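Synaptic vesicle membrane protein VAT-1 homolog-like (Homo sapiens, PDB 4A27) probably acts as an oxidoreductase of the quinone oxidoreductase branch of the zinc-containing alcohol dehydrogenase family, although its substrate is not established. Local coordinates at residues E142-L147 with G208-L213; R87-V92 with Y109-D114; F127-V132 with G153-A158; E32-V37 with I71-G76. All coordinates share one frame; numbering follows the deposited sequence.

Contact 1 of 4, residues E142-L147 with G208-L213; sequences EGMSVL and GVDIVL
Asp210 sets CG anti to its carbonyl carbon (chi1 -62°), which carries the carboxylate back over the start of strand 145-148, and Met144, its CG likewise anti to the carbonyl carbon, bends at chi3 (43°) to bring its methyl CE within 4.0 Å of CD1 of Ile211. OD2 of Asp210 accepts the backbone N of Ser145 at 2.8 Å through its anti lone pair, away from OD1. The same oxygen forms a salt bridge with Lys229, so one carboxylate oxygen serves a main-chain N-H and an ammonium group. Beyond the corner at Asp210 the two chains run parallel. The carbonyl O of Ser145 takes N of Ile211 at 3.1 Å and, weakly, N of Asp210. Then Leu147 N bonds Ile211 O at 2.8 Å, and Leu213 N meets Leu147 O at 3.0 Å. On one face Val146 and Ile211 lie side by side, CG2 to CD1 4.2 Å, with Leu213 CD1 against Val146 CG1; helix 154-163 packs here through Val159 and Cys163. On the face of Leu147 and Val212, CB of Leu147 also meets CG2 of Val209, which comes from before the corner, 4.0 Å away, and Phe172 touches both Leu147 and Val209. These are the first and fourth strands of the six-stranded parallel sheet, neighbours where a Rossmann fold reverses its strand order. Main-chain bonds and branched aliphatic groups make the interior of the contact, while its one charge stays at the strand entrance, where Lys229 probably helps keep Asp210 ionised.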
loop_
_atom_site.group_PDB
_atom_site.type_symbol
_atom_site.label_atom_id
_atom_site.label_comp_id
_atom_site.label_asym_id
_atom_site.label_seq_id
_atom_site.Cartn_x
_atom_site.Cartn_y
_atom_site.Cartn_z
ATOM N N GLU A 142 -5.751 -7.820 -11.448
ATOM C CA GLU A 142 -5.797 -8.010 -12.890
ATOM C C GLU A 142 -5.303 -6.827 -13.676
ATOM O O GLU A 142 -5.674 -5.716 -13.377
ATOM C CB GLU A 142 -7.234 -8.317 -13.365
ATOM C CG GLU A 142 -7.617 -9.778 -13.349
ATOM C CD GLU A 142 -8.918 -10.085 -14.120
ATOM O OE1 GLU A 142 -9.061 -9.661 -15.298
ATOM O OE2 GLU A 142 -9.806 -10.754 -13.532
ATOM N N GLY A 143 -4.466 -7.078 -14.692
ATOM C CA GLY A 143 -3.995 -6.021 -15.587
ATOM C C GLY A 143 -2.803 -5.206 -15.103
ATOM O O GLY A 143 -2.315 -4.326 -15.803
ATOM N N MET A 144 -2.306 -5.471 -13.910
ATOM C CA MET A 144 -1.216 -4.650 -13.384
ATOM C C MET A 144 0.125 -5.118 -13.888
ATOM O O MET A 144 0.244 -6.164 -14.489
ATOM C CB MET A 144 -1.232 -4.698 -11.858
ATOM C CG MET A 144 -2.438 -3.999 -11.320
ATOM S SD MET A 144 -2.535 -3.906 -9.534
ATOM C CE MET A 144 -0.889 -3.487 -9.150
ATOM N N SER A 145 1.162 -4.339 -13.606
ATOM C CA SER A 145 2.472 -4.732 -13.983
ATOM C C SER A 145 3.443 -4.598 -12.806
ATOM O O SER A 145 3.275 -3.756 -11.914
ATOM C CB SER A 145 2.902 -3.917 -15.207
ATOM O OG SER A 145 3.435 -2.672 -14.806
ATOM N N VAL A 146 4.431 -5.483 -12.796
ATOM C CA VAL A 146 5.357 -5.642 -11.704
ATOM C C VAL A 146 6.786 -5.693 -12.228
ATOM O O VAL A 146 7.069 -6.386 -13.206
ATOM C CB VAL A 146 5.110 -6.957 -10.944
ATOM C CG1 VAL A 146 6.087 -7.039 -9.749
ATOM C CG2 VAL A 146 3.643 -7.075 -10.486
ATOM N N LEU A 147 7.678 -4.975 -11.560
ATOM C CA LEU A 147 9.082 -5.112 -11.810
ATOM C C LEU A 147 9.733 -5.849 -10.669
ATOM O O LEU A 147 9.687 -5.386 -9.522
ATOM C CB LEU A 147 9.776 -3.732 -11.970
ATOM C CG LEU A 147 11.315 -3.744 -12.179
ATOM C CD1 LEU A 147 11.715 -4.622 -13.372
ATOM C CD2 LEU A 147 11.892 -2.346 -12.428
ATOM N N GLY A 208 5.381 3.108 -16.878
ATOM C CA GLY A 208 6.178 2.304 -15.955
ATOM C C GLY A 208 5.371 1.148 -15.389
ATOM O O GLY A 208 4.562 0.525 -16.121
ATOM N N VAL A 209 5.562 0.877 -14.085
ATOM C CA VAL A 209 4.876 -0.248 -13.441
ATOM C C VAL A 209 4.086 0.124 -12.179
ATOM O O VAL A 209 4.320 1.158 -11.543
ATOM C CB VAL A 209 5.881 -1.385 -13.101
ATOM C CG1 VAL A 209 6.462 -1.997 -14.380
ATOM C CG2 VAL A 209 6.977 -0.839 -12.213
ATOM N N ASP A 210 3.156 -0.762 -11.821
ATOM C CA ASP A 210 2.371 -0.623 -10.618
ATOM C C ASP A 210 3.133 -0.977 -9.355
ATOM O O ASP A 210 2.911 -0.345 -8.306
ATOM C CB ASP A 210 1.136 -1.522 -10.707
ATOM C CG ASP A 210 0.234 -1.140 -11.859
ATOM O OD1 ASP A 210 -0.436 -0.103 -11.720
ATOM O OD2 ASP A 210 0.238 -1.835 -12.907
ATOM N N ILE A 211 4.020 -1.980 -9.443
ATOM C CA ILE A 211 4.750 -2.450 -8.277
ATOM C C ILE A 211 6.216 -2.672 -8.615
ATOM O O ILE A 211 6.545 -3.371 -9.599
ATOM C CB ILE A 211 4.202 -3.770 -7.755
ATOM C CG1 ILE A 211 2.712 -3.688 -7.412
ATOM C CG2 ILE A 211 5.075 -4.292 -6.556
ATOM C CD1 ILE A 211 2.127 -5.088 -7.129
ATOM N N VAL A 212 7.101 -2.101 -7.795
ATOM C CA VAL A 212 8.517 -2.411 -7.893
ATOM C C VAL A 212 8.944 -3.147 -6.612
ATOM O O VAL A 212 8.678 -2.640 -5.518
ATOM C CB VAL A 212 9.400 -1.161 -8.089
ATOM C CG1 VAL A 212 10.912 -1.588 -8.119
ATOM C CG2 VAL A 212 9.044 -0.416 -9.396
ATOM N N LEU A 213 9.614 -4.300 -6.776
ATOM C CA LEU A 213 10.131 -5.105 -5.676
ATOM C C LEU A 213 11.639 -5.138 -5.723
ATOM O O LEU A 213 12.253 -5.658 -6.675
ATOM C CB LEU A 213 9.624 -6.522 -5.735
ATOM C CG LEU A 213 8.123 -6.661 -5.815
ATOM C CD1 LEU A 213 7.754 -8.092 -6.107
ATOM C CD2 LEU A 213 7.521 -6.129 -4.487
#

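Contact 2 of 4, residues R87-V92 with Y109-D114; sequences RVMAFV and YKIPDD
Water 1 is gripped by three groups: it donates to Asp113 OD1 and to Ile111 O, each at 2.7 Å, and accepts from Arg87 NH1 in the plane of the guanidinium, at its edge. It thereby links Arg87 to Asp113, whose charged atoms do not touch. NH1 also makes a weak bond to Pro112 O, while NH2 donates to Met115 O and the group has a cation-pi contact with Phe117. The bend of the arginine chain at chi3 (74°) turns this end toward Ile111, whose CG1 lies 3.6 Å from NH1. Strands 87-91 and 108-110 are antiparallel neighbours in the sheet of the GroES-like domain. Met89 and Tyr109 form a hydrogen-bonded pair, with both N-to-O bonds 2.9 Å long, and Ile111 N continues the pairing to Arg87 O at 3.0 Å, nearly straight at N-H (173°). CG of Met89 sits between its backbone N and carbonyl carbon, chi1 64°, and CG2 of Ile111 packs along its chain from CB to CE, coming within 3.6 Å of CG. The methionine crosses Tyr109 at about a right angle. Tyr109 and Phe91 meet edge to edge, the OH lying in the plane of the phenylalanine ring 3.4 Å from CD2. An alanine in place of Tyr109 would probably leave this edge of Phe91 without its neighbour and open a gap toward Ile293 and Val297. Helix 290-305 supplies those two residues against the tyrosine, whereas Leu280, Leu284 and Phe285 of helix 280-285 pack on Phe91.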
loop_
_atom_site.group_PDB
_atom_site.type_symbol
_atom_site.label_atom_id
_atom_site.label_comp_id
_atom_site.label_asym_id
_atom_site.label_seq_id
_atom_site.Cartn_x
_atom_site.Cartn_y
_atom_site.Cartn_z
ATOM N N ARG A 87 5.218 -34.686 8.761
ATOM C CA ARG A 87 6.251 -34.043 7.967
ATOM C C ARG A 87 5.931 -32.578 7.964
ATOM O O ARG A 87 4.793 -32.209 7.688
ATOM C CB ARG A 87 6.247 -34.624 6.561
ATOM C CG ARG A 87 6.503 -36.121 6.563
ATOM C CD ARG A 87 6.220 -36.775 5.234
ATOM N NE ARG A 87 7.248 -36.467 4.241
ATOM C CZ ARG A 87 7.161 -35.568 3.264
ATOM N NH1 ARG A 87 6.079 -34.811 3.089
ATOM N NH2 ARG A 87 8.202 -35.401 2.468
ATOM N N VAL A 88 6.924 -31.736 8.275
ATOM C CA VAL A 88 6.670 -30.314 8.467
ATOM C C VAL A 88 7.759 -29.410 7.901
ATOM O O VAL A 88 8.881 -29.849 7.629
ATOM C CB VAL A 88 6.519 -30.033 9.941
ATOM C CG1 VAL A 88 5.309 -30.798 10.463
ATOM C CG2 VAL A 88 7.849 -30.439 10.679
ATOM N N MET A 89 7.407 -28.145 7.734
ATOM C CA MET A 89 8.377 -27.096 7.484
ATOM C C MET A 89 8.147 -26.047 8.542
ATOM O O MET A 89 7.061 -25.974 9.130
ATOM C CB MET A 89 8.204 -26.521 6.072
ATOM C CG MET A 89 6.883 -25.823 5.826
ATOM S SD MET A 89 6.617 -25.347 4.080
ATOM C CE MET A 89 4.839 -24.992 4.131
ATOM N N ALA A 90 9.154 -25.224 8.804
ATOM C CA ALA A 90 9.079 -24.409 9.994
ATOM C C ALA A 90 10.042 -23.264 9.948
ATOM O O ALA A 90 11.092 -23.369 9.313
ATOM C CB ALA A 90 9.358 -25.277 11.264
ATOM N N PHE A 91 9.640 -22.163 10.576
ATOM C CA PHE A 91 10.526 -21.040 10.797
ATOM C C PHE A 91 11.121 -21.257 12.168
ATOM O O PHE A 91 10.455 -21.769 13.059
ATOM C CB PHE A 91 9.760 -19.705 10.830
ATOM C CG PHE A 91 9.216 -19.256 9.501
ATOM C CD1 PHE A 91 10.053 -18.717 8.545
ATOM C CD2 PHE A 91 7.850 -19.326 9.216
ATOM C CE1 PHE A 91 9.536 -18.293 7.340
ATOM C CE2 PHE A 91 7.340 -18.896 8.009
ATOM C CZ PHE A 91 8.170 -18.368 7.091
ATOM N N VAL A 92 12.329 -20.803 12.373
ATOM C CA VAL A 92 12.915 -20.934 13.680
ATOM C C VAL A 92 13.853 -19.764 13.863
ATOM O O VAL A 92 14.488 -19.318 12.900
ATOM C CB VAL A 92 13.579 -22.330 13.871
ATOM C CG1 VAL A 92 14.636 -22.563 12.876
ATOM C CG2 VAL A 92 14.151 -22.456 15.291
ATOM N N TYR A 109 4.317 -25.877 10.038
ATOM C CA TYR A 109 3.277 -26.115 9.053
ATOM C C TYR A 109 3.453 -27.479 8.483
ATOM O O TYR A 109 4.542 -27.860 8.084
ATOM C CB TYR A 109 3.310 -25.077 7.917
ATOM C CG TYR A 109 3.601 -23.703 8.419
ATOM C CD1 TYR A 109 2.598 -22.864 8.857
ATOM C CD2 TYR A 109 4.906 -23.243 8.475
ATOM C CE1 TYR A 109 2.898 -21.596 9.341
ATOM C CE2 TYR A 109 5.200 -22.011 8.957
ATOM C CZ TYR A 109 4.211 -21.194 9.423
ATOM O OH TYR A 109 4.533 -19.916 9.880
ATOM N N LYS A 110 2.359 -28.221 8.456
ATOM C CA LYS A 110 2.340 -29.553 7.900
ATOM C C LYS A 110 2.498 -29.449 6.421
ATOM O O LYS A 110 1.893 -28.591 5.800
ATOM C CB LYS A 110 0.988 -30.206 8.179
ATOM C CG LYS A 110 0.730 -30.476 9.637
ATOM C CD LYS A 110 -0.507 -31.336 9.775
ATOM C CE LYS A 110 -0.760 -31.757 11.200
ATOM N NZ LYS A 110 -1.986 -32.603 11.283
ATOM N N ILE A 111 3.300 -30.322 5.838
ATOM C CA ILE A 111 3.465 -30.303 4.409
ATOM C C ILE A 111 2.707 -31.459 3.752
ATOM O O ILE A 111 2.467 -32.501 4.349
ATOM C CB ILE A 111 4.974 -30.215 3.966
ATOM C CG1 ILE A 111 5.774 -31.440 4.417
ATOM C CG2 ILE A 111 5.598 -28.915 4.503
ATOM C CD1 ILE A 111 7.252 -31.437 3.986
ATOM N N PRO A 112 2.314 -31.268 2.499
ATOM C CA PRO A 112 1.701 -32.370 1.756
ATOM C C PRO A 112 2.665 -33.520 1.480
ATOM O O PRO A 112 3.880 -33.302 1.350
ATOM C CB PRO A 112 1.298 -31.727 0.416
ATOM C CG PRO A 112 1.573 -30.263 0.530
ATOM C CD PRO A 112 2.530 -30.069 1.665
ATOM N N ASP A 113 2.109 -34.720 1.325
ATOM C CA ASP A 113 2.897 -35.935 1.047
ATOM C C ASP A 113 3.685 -35.834 -0.262
ATOM O O ASP A 113 4.756 -36.415 -0.392
ATOM C CB ASP A 113 1.968 -37.174 0.995
ATOM C CG ASP A 113 1.285 -37.486 2.351
ATOM O OD1 ASP A 113 1.760 -37.025 3.421
ATOM O OD2 ASP A 113 0.267 -38.203 2.348
ATOM N N ASP A 114 3.159 -35.080 -1.221
ATOM C CA ASP A 114 3.800 -34.893 -2.521
ATOM C C ASP A 114 5.060 -34.020 -2.452
ATOM O O ASP A 114 5.848 -34.016 -3.384
ATOM C CB ASP A 114 2.822 -34.216 -3.493
ATOM C CG ASP A 114 1.861 -35.182 -4.127
ATOM O OD1 ASP A 114 1.796 -36.353 -3.692
ATOM O OD2 ASP A 114 1.163 -34.758 -5.072
HETATM O O HOH W 1 3.417 -35.063 4.219
#

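Contact 3 of 4, residues F127-V132 with G153-A158; sequences FVTAYV and GGVGQA
Helices 124-137 and 154-163 pass each other here with their local axes 8.5 Å apart and their directions 52° apart, a separation close enough for the methyls of Ala130 and Ala158 to touch. Ala158 carries the contact. Its CB stands over the centre of the Phe127 ring, 3.5 Å from the centroid and only 4° off the ring normal, so the six ring carbons are nearly equally far from it: a CH-pi contact in which the methyl sits squarely on the face. The ring gets there with CG anti to the carbonyl carbon (chi1 -79°), although the bond from CA to CB starts off away from the second helix. The same methyl also meets CB of Ala130 at 3.7 Å, one turn along from Phe127, so Ala158 fits between an aromatic plate and a methyl of the partner helix. Further toward the N-terminus of helix 154-163, Val155 brings CG2 to 4.3 Å from CG2 of Thr129, a looser touch. The hydroxyl of Thr129 turns back to its own helix and bonds the carbonyl of Met125, presenting the methyl to the valine. Gly153 holds the N-cap position of helix 154-163, the helix that follows the first strand of the Rossmann-like sheet. Around the pair, Phe123 lies nearly parallel to the Phe127 ring, and Leu300 of helix 290-305 touches that ring too. The chemistry is wholly apolar: shape and dispersion join the two helices. Ala158, ending at CB, lets the ring face lie on its methyl, and Ala130 is short enough to let the helices approach.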
loop_
_atom_site.group_PDB
_atom_site.type_symbol
_atom_site.label_atom_id
_atom_site.label_comp_id
_atom_site.label_asym_id
_atom_site.label_seq_id
_atom_site.Cartn_x
_atom_site.Cartn_y
_atom_site.Cartn_z
ATOM N N PHE A 127 8.348 -17.934 -0.506
ATOM C CA PHE A 127 6.982 -17.811 -0.971
ATOM C C PHE A 127 6.107 -16.950 -0.055
ATOM O O PHE A 127 5.239 -16.216 -0.550
ATOM C CB PHE A 127 6.338 -19.164 -1.273
ATOM C CG PHE A 127 6.758 -19.727 -2.605
ATOM C CD1 PHE A 127 7.988 -20.367 -2.745
ATOM C CD2 PHE A 127 5.945 -19.572 -3.728
ATOM C CE1 PHE A 127 8.410 -20.840 -3.997
ATOM C CE2 PHE A 127 6.355 -20.055 -4.987
ATOM C CZ PHE A 127 7.596 -20.695 -5.103
ATOM N N VAL A 128 6.335 -16.990 1.261
ATOM C CA VAL A 128 5.570 -16.127 2.142
ATOM C C VAL A 128 5.982 -14.664 1.859
ATOM O O VAL A 128 5.151 -13.782 1.819
ATOM C CB VAL A 128 5.740 -16.492 3.664
ATOM C CG1 VAL A 128 5.092 -15.484 4.532
ATOM C CG2 VAL A 128 5.143 -17.896 3.982
ATOM N N THR A 129 7.264 -14.406 1.650
ATOM C CA THR A 129 7.700 -13.040 1.378
ATOM C C THR A 129 6.999 -12.511 0.130
ATOM O O THR A 129 6.447 -11.419 0.101
ATOM C CB THR A 129 9.234 -13.003 1.218
ATOM O OG1 THR A 129 9.823 -13.361 2.462
ATOM C CG2 THR A 129 9.759 -11.631 0.764
ATOM N N ALA A 130 7.060 -13.301 -0.914
ATOM C CA ALA A 130 6.457 -12.974 -2.190
ATOM C C ALA A 130 4.978 -12.701 -2.032
ATOM O O ALA A 130 4.458 -11.707 -2.511
ATOM C CB ALA A 130 6.687 -14.139 -3.168
ATOM N N TYR A 131 4.302 -13.555 -1.296
ATOM C CA TYR A 131 2.863 -13.459 -1.195
ATOM C C TYR A 131 2.495 -12.204 -0.410
ATOM O O TYR A 131 1.587 -11.429 -0.801
ATOM C CB TYR A 131 2.284 -14.701 -0.509
ATOM C CG TYR A 131 0.818 -14.777 -0.599
ATOM C CD1 TYR A 131 -0.001 -14.077 0.268
ATOM C CD2 TYR A 131 0.216 -15.523 -1.603
ATOM C CE1 TYR A 131 -1.401 -14.134 0.137
ATOM C CE2 TYR A 131 -1.138 -15.577 -1.720
ATOM C CZ TYR A 131 -1.955 -14.879 -0.849
ATOM O OH TYR A 131 -3.348 -14.990 -0.989
ATOM N N VAL A 132 3.209 -11.980 0.685
ATOM C CA VAL A 132 2.836 -10.903 1.551
ATOM C C VAL A 132 3.074 -9.573 0.849
ATOM O O VAL A 132 2.249 -8.636 0.984
ATOM C CB VAL A 132 3.524 -10.970 2.916
ATOM C CG1 VAL A 132 3.145 -9.753 3.695
ATOM C CG2 VAL A 132 3.090 -12.232 3.688
ATOM N N GLY A 153 16.528 -15.239 -8.517
ATOM C CA GLY A 153 16.623 -15.654 -7.128
ATOM C C GLY A 153 15.360 -16.384 -6.660
ATOM O O GLY A 153 14.353 -16.449 -7.383
ATOM N N GLY A 154 15.421 -16.863 -5.437
ATOM C CA GLY A 154 14.330 -17.526 -4.773
ATOM C C GLY A 154 13.064 -16.686 -4.683
ATOM O O GLY A 154 12.008 -17.126 -5.124
ATOM N N VAL A 155 13.168 -15.486 -4.145
ATOM C CA VAL A 155 11.996 -14.597 -4.030
ATOM C C VAL A 155 11.519 -14.184 -5.411
ATOM O O VAL A 155 10.312 -14.227 -5.709
ATOM C CB VAL A 155 12.263 -13.343 -3.182
ATOM C CG1 VAL A 155 11.044 -12.329 -3.259
ATOM C CG2 VAL A 155 12.525 -13.709 -1.747
ATOM N N GLY A 156 12.467 -13.796 -6.258
ATOM C CA GLY A 156 12.147 -13.429 -7.624
ATOM C C GLY A 156 11.334 -14.459 -8.380
ATOM O O GLY A 156 10.356 -14.117 -9.036
ATOM N N GLN A 157 11.720 -15.730 -8.280
ATOM C CA GLN A 157 10.958 -16.769 -8.947
ATOM C C GLN A 157 9.607 -17.017 -8.263
ATOM O O GLN A 157 8.618 -17.341 -8.948
ATOM C CB GLN A 157 11.764 -18.075 -8.992
ATOM C CG GLN A 157 12.894 -18.055 -10.009
ATOM C CD GLN A 157 12.371 -18.085 -11.429
ATOM O OE1 GLN A 157 11.886 -19.123 -11.878
ATOM N NE2 GLN A 157 12.438 -16.931 -12.140
ATOM N N ALA A 158 9.558 -16.921 -6.930
ATOM C CA ALA A 158 8.284 -17.044 -6.221
ATOM C C ALA A 158 7.331 -15.917 -6.651
ATOM O O ALA A 158 6.137 -16.144 -6.868
ATOM C CB ALA A 158 8.500 -17.055 -4.672
#

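Contact 4 of 4, residues E32-V37 with I71-G76; sequences ELKIRV and IVEALG. With EDO (1,2-ethanediol), chain D.
Lys34 and the Glu73-Ala74 pair form a classic beta bulge between strands 32-42 and 67-75, antiparallel neighbours in the sheet of the GroES-like domain. Among the backbone bonds, the carbonyl O of Lys34 takes N of Glu73 at 2.9 Å and, weakly, N of Ala74, while Lys34 N donates to Ala74 O. Arg36 and Ile71 form a hydrogen-bonded pair past the bulge, and Gly76 N bonds Glu32 O before it. The charged groups share a network on the face carrying Lys34 and Arg36. OE1 of Glu73 receives NE of Arg36 at 2.9 Å on its syn side and near the guanidinium plane, although guanidinium and carboxylate planes are turned 57° apart. NH2 adds a weak bond to this oxygen. OE2 faces NZ of Lys34 in a long salt bridge of 3.7 Å; the lysine has a further ion pair with Glu27. A leucine in place of Arg36 would probably leave Glu73 with the distant Lys34 as its remaining counter-charge here. The apolar contacts lie on the opposite face, where Leu33 CD1 nears Val72 CG2 at 4.3 Å. Arg36 bends at chi2 (66°) and chi3, and its NH1 makes a weak 3.4 Å bond to O2 of an ethanediol, probably from the crystallisation liquor.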
loop_
_atom_site.group_PDB
_atom_site.type_symbol
_atom_site.label_atom_id
_atom_site.label_comp_id
_atom_site.label_asym_id
_atom_site.label_seq_id
_atom_site.Cartn_x
_atom_site.Cartn_y
_atom_site.Cartn_z
ATOM N N GLU A 32 5.850 -26.048 22.169
ATOM C CA GLU A 32 6.869 -26.229 21.128
ATOM C C GLU A 32 6.741 -27.635 20.586
ATOM O O GLU A 32 6.082 -28.475 21.194
ATOM C CB GLU A 32 8.279 -26.033 21.688
ATOM C CG GLU A 32 8.568 -24.616 22.179
ATOM C CD GLU A 32 10.036 -24.426 22.554
ATOM O OE1 GLU A 32 10.710 -25.426 22.915
ATOM O OE2 GLU A 32 10.517 -23.273 22.480
ATOM N N LEU A 33 7.327 -27.896 19.424
ATOM C CA LEU A 33 7.607 -29.273 19.060
ATOM C C LEU A 33 9.066 -29.442 18.644
ATOM O O LEU A 33 9.785 -28.462 18.438
ATOM C CB LEU A 33 6.600 -29.830 18.043
ATOM C CG LEU A 33 6.263 -29.039 16.791
ATOM C CD1 LEU A 33 7.361 -29.307 15.789
ATOM C CD2 LEU A 33 4.904 -29.410 16.225
ATOM N N LYS A 34 9.489 -30.702 18.619
ATOM C CA LYS A 34 10.841 -31.098 18.311
ATOM C C LYS A 34 10.836 -31.698 16.923
ATOM O O LYS A 34 10.025 -32.594 16.633
ATOM C CB LYS A 34 11.294 -32.145 19.328
ATOM C CG LYS A 34 12.737 -32.612 19.189
ATOM C CD LYS A 34 13.001 -33.772 20.181
ATOM C CE LYS A 34 14.394 -34.386 20.065
ATOM N NZ LYS A 34 14.637 -35.431 21.129
ATOM N N ILE A 35 11.751 -31.216 16.079
ATOM C CA ILE A 35 11.820 -31.598 14.666
ATOM C C ILE A 35 13.169 -32.209 14.351
ATOM O O ILE A 35 14.231 -31.629 14.657
ATOM C CB ILE A 35 11.604 -30.358 13.676
ATOM C CG1 ILE A 35 10.204 -29.777 13.806
ATOM C CG2 ILE A 35 11.834 -30.828 12.223
ATOM C CD1 ILE A 35 9.922 -28.466 13.026
ATOM N N ARG A 36 13.125 -33.385 13.732
ATOM C CA ARG A 36 14.309 -34.075 13.229
ATOM C C ARG A 36 14.516 -33.504 11.832
ATOM O O ARG A 36 13.706 -33.759 10.945
ATOM C CB ARG A 36 14.051 -35.592 13.201
ATOM C CG ARG A 36 15.087 -36.462 12.457
ATOM C CD ARG A 36 16.457 -36.483 13.108
ATOM N NE ARG A 36 16.413 -37.356 14.289
ATOM C CZ ARG A 36 17.471 -37.877 14.901
ATOM N NH1 ARG A 36 18.710 -37.638 14.475
ATOM N NH2 ARG A 36 17.284 -38.654 15.962
ATOM N N VAL A 37 15.590 -32.737 11.654
ATOM C CA VAL A 37 15.748 -31.879 10.498
ATOM C C VAL A 37 16.248 -32.674 9.327
ATOM O O VAL A 37 17.164 -33.479 9.465
ATOM C CB VAL A 37 16.737 -30.735 10.791
ATOM C CG1 VAL A 37 17.079 -29.881 9.512
ATOM C CG2 VAL A 37 16.181 -29.889 11.895
ATOM N N ILE A 71 10.852 -34.056 10.256
ATOM C CA ILE A 71 9.841 -34.959 10.847
ATOM C C ILE A 71 9.659 -34.635 12.334
ATOM O O ILE A 71 10.650 -34.460 13.052
ATOM C CB ILE A 71 10.257 -36.439 10.647
ATOM C CG1 ILE A 71 10.330 -36.757 9.160
ATOM C CG2 ILE A 71 9.276 -37.414 11.310
ATOM C CD1 ILE A 71 10.796 -38.210 8.852
ATOM N N VAL A 72 8.405 -34.443 12.752
ATOM C CA VAL A 72 8.082 -34.251 14.161
ATOM C C VAL A 72 8.462 -35.505 14.924
ATOM O O VAL A 72 7.925 -36.609 14.691
ATOM C CB VAL A 72 6.582 -33.966 14.406
ATOM C CG1 VAL A 72 6.310 -33.791 15.909
ATOM C CG2 VAL A 72 6.127 -32.756 13.627
ATOM N N GLU A 73 9.401 -35.316 15.839
ATOM C CA GLU A 73 9.970 -36.409 16.621
ATOM C C GLU A 73 9.442 -36.422 18.057
ATOM O O GLU A 73 9.489 -37.452 18.699
ATOM C CB GLU A 73 11.497 -36.303 16.594
ATOM C CG GLU A 73 12.223 -37.336 17.407
ATOM C CD GLU A 73 13.680 -37.449 17.023
ATOM O OE1 GLU A 73 13.976 -37.853 15.875
ATOM O OE2 GLU A 73 14.534 -37.116 17.867
ATOM N N ALA A 74 8.971 -35.280 18.566
ATOM C CA ALA A 74 8.353 -35.224 19.902
ATOM C C ALA A 74 7.513 -33.950 20.108
ATOM O O ALA A 74 7.809 -32.894 19.519
ATOM C CB ALA A 74 9.425 -35.344 21.000
ATOM N N LEU A 75 6.470 -34.060 20.943
ATOM C CA LEU A 75 5.553 -32.947 21.247
ATOM C C LEU A 75 5.829 -32.357 22.618
ATOM O O LEU A 75 6.188 -33.072 23.539
ATOM C CB LEU A 75 4.094 -33.404 21.198
ATOM C CG LEU A 75 3.643 -34.025 19.870
ATOM C CD1 LEU A 75 2.124 -34.198 19.821
ATOM C CD2 LEU A 75 4.107 -33.186 18.705
ATOM N N GLY A 76 5.688 -31.045 22.735
ATOM C CA GLY A 76 5.765 -30.359 24.020
ATOM C C GLY A 76 4.399 -30.386 24.669
ATOM O O GLY A 76 3.410 -30.769 24.037
HETATM C C1 EDO D . 19.445 -38.418 9.503
HETATM O O1 EDO D . 18.232 -37.637 9.484
HETATM C C2 EDO D . 20.616 -37.656 10.147
HETATM O O2 EDO D . 20.216 -37.118 11.426
#

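In the fold
Contacts 2 and 4 belong to one sheet of the GroES-like domain and touch: strand 87-91 lies beside strand 67-75, and Ile35 CD1 packs on Ala90 CB and Val88 CG2, while Val72 meets Val88. Contact 1 joins strands of the separate parallel sheet, its centre about 41 Å from that of contact 4, on the other side of the chain's centre. Contact 3, nearest that centre, involves the helices that precede and follow strand 145-148. Contacts 1 and 3 are buried, contacts 2 and 4 partly exposed. Accordingly contact 3 is apolar, contact 1 confines its charge to one end, and contacts 2 and 4 add water-linked or directly paired charges to backbone pairing.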